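Local coordinates for protein angiotensin-converting enzyme (Anopheles gambiae, PDB 6S1Y) that probably cleaves peptides as a zinc metallopeptidase of the angiotensin-converting enzyme family, at residues 412-415 and 416-419. Numbering follows the deposited sequence.
Sequences EDEQ and VKIN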
loop_
_atom_site.group_PDB
_atom_site.type_symbol
_atom_site.label_atom_id
_atom_site.label_comp_id
_atom_site.label_asym_id
_atom_site.label_seq_id
_atom_site.Cartn_x
_atom_site.Cartn_y
_atom_site.Cartn_z
ATOM N N GLU A 412 -21.879 -10.064 -23.481
ATOM C CA GLU A 412 -21.024 -8.898 -23.370
ATOM C C GLU A 412 -21.462 -7.834 -24.368
ATOM O O GLU A 412 -21.739 -8.141 -25.538
ATOM C CB GLU A 412 -19.552 -9.238 -23.594
ATOM C CG GLU A 412 -18.614 -8.173 -23.013
ATOM C CD GLU A 412 -17.172 -8.312 -23.488
ATOM O OE1 GLU A 412 -16.254 -7.904 -22.736
ATOM O OE2 GLU A 412 -16.955 -8.822 -24.616
ATOM N N ASP A 413 -21.541 -6.594 -23.900
ATOM C CA ASP A 413 -21.800 -5.462 -24.761
ATOM C C ASP A 413 -21.001 -4.276 -24.248
ATOM O O ASP A 413 -20.268 -4.358 -23.260
ATOM C CB ASP A 413 -23.301 -5.139 -24.851
ATOM C CG ASP A 413 -23.939 -4.895 -23.504
ATOM O OD1 ASP A 413 -23.268 -4.314 -22.610
ATOM O OD2 ASP A 413 -25.131 -5.233 -23.340
ATOM N N GLU A 414 -21.136 -3.157 -24.928
ATOM C CA GLU A 414 -20.352 -1.988 -24.555
ATOM C C GLU A 414 -20.676 -1.505 -23.143
ATOM O O GLU A 414 -19.803 -0.953 -22.476
ATOM C CB GLU A 414 -20.577 -0.890 -25.587
ATOM C CG GLU A 414 -19.594 -0.978 -26.758
ATOM C CD GLU A 414 -18.161 -0.698 -26.318
ATOM O OE1 GLU A 414 -17.254 -1.445 -26.743
ATOM O OE2 GLU A 414 -17.955 0.267 -25.527
ATOM N N GLN A 415 -21.908 -1.718 -22.657
ATOM C CA GLN A 415 -22.259 -1.214 -21.333
ATOM C C GLN A 415 -21.655 -2.065 -20.229
ATOM O O GLN A 415 -21.212 -1.530 -19.195
ATOM C CB GLN A 415 -23.766 -1.143 -21.159
ATOM C CG GLN A 415 -24.390 -0.039 -21.982
ATOM C CD GLN A 415 -24.496 -0.410 -23.450
ATOM O OE1 GLN A 415 -24.863 -1.527 -23.783
ATOM N NE2 GLN A 415 -24.148 0.515 -24.321
ATOM N N VAL A 416 -21.633 -3.381 -20.419
ATOM C CA VAL A 416 -20.891 -4.235 -19.506
ATOM C C VAL A 416 -19.436 -3.783 -19.457
ATOM O O VAL A 416 -18.821 -3.725 -18.385
ATOM C CB VAL A 416 -21.035 -5.712 -19.916
ATOM C CG1 VAL A 416 -20.244 -6.602 -18.983
ATOM C CG2 VAL A 416 -22.506 -6.110 -19.911
ATOM N N LYS A 417 -18.881 -3.402 -20.598
ATOM C CA LYS A 417 -17.492 -2.963 -20.582
ATOM C C LYS A 417 -17.318 -1.640 -19.825
ATOM O O LYS A 417 -16.300 -1.465 -19.132
ATOM C CB LYS A 417 -16.968 -2.888 -22.008
ATOM C CG LYS A 417 -16.437 -4.239 -22.465
ATOM C CD LYS A 417 -16.380 -4.375 -23.977
ATOM C CE LYS A 417 -15.589 -3.261 -24.635
ATOM N NZ LYS A 417 -15.187 -3.651 -26.035
ATOM N N ILE A 418 -18.294 -0.726 -19.898
ATOM C CA ILE A 418 -18.219 0.503 -19.107
ATOM C C ILE A 418 -18.306 0.183 -17.609
ATOM O O ILE A 418 -17.497 0.669 -16.814
ATOM C CB ILE A 418 -19.320 1.490 -19.550
ATOM C CG1 ILE A 418 -19.168 1.866 -21.040
ATOM C CG2 ILE A 418 -19.291 2.747 -18.717
ATOM C CD1 ILE A 418 -17.859 2.538 -21.390
ATOM N N ASN A 419 -19.272 -0.656 -17.201
ATOM C CA ASN A 419 -19.337 -1.065 -15.800
ATOM C C ASN A 419 -17.988 -1.600 -15.326
ATOM O O ASN A 419 -17.569 -1.345 -14.185
ATOM C CB ASN A 419 -20.389 -2.149 -15.559
ATOM C CG ASN A 419 -21.805 -1.617 -15.538
ATOM O OD1 ASN A 419 -22.031 -0.418 -15.359
ATOM N ND2 ASN A 419 -22.778 -2.510 -15.717
#
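Glu412 brings the carboxylate end of its extended chain to the aliphatic stem of Lys417, Glu412 OE1 lying 3.7 Å from Lys417 CG, just ahead of an N-capped helix start, that of helix 414-429. The charged ends do not meet, Glu412 OE1 staying 5.5 Å from Lys417 NZ. Asp413 is the cap: its OD1 accepts from Val416 N at 2.9 Å in an almost straight bond (N-H...O 171°), the donor lying nearly on the carboxylate C-O axis, and takes a second, weak bond from Gln415 N. With chi1 at 56°, CG of Asp413 sits between the backbone N and the carbonyl carbon, which turns the carboxylate back over these first-turn amides. The other oxygen, OD2, forms a salt bridge with Lys270, tying the cap to a neighbouring loop. Asp413 O receives Lys417 N at 3.2 Å, the first of the i to i+4 bonds here. Glu414, bent at chi2, reaches one turn on: its OE1 makes a salt bridge with Lys417 NZ at 3.1 Å, weak as a hydrogen bond, while its backbone O accepts from Ile418 N. Gln415 O accepts from Asn419 N at 2.9 Å in a nearly straight bond (175°).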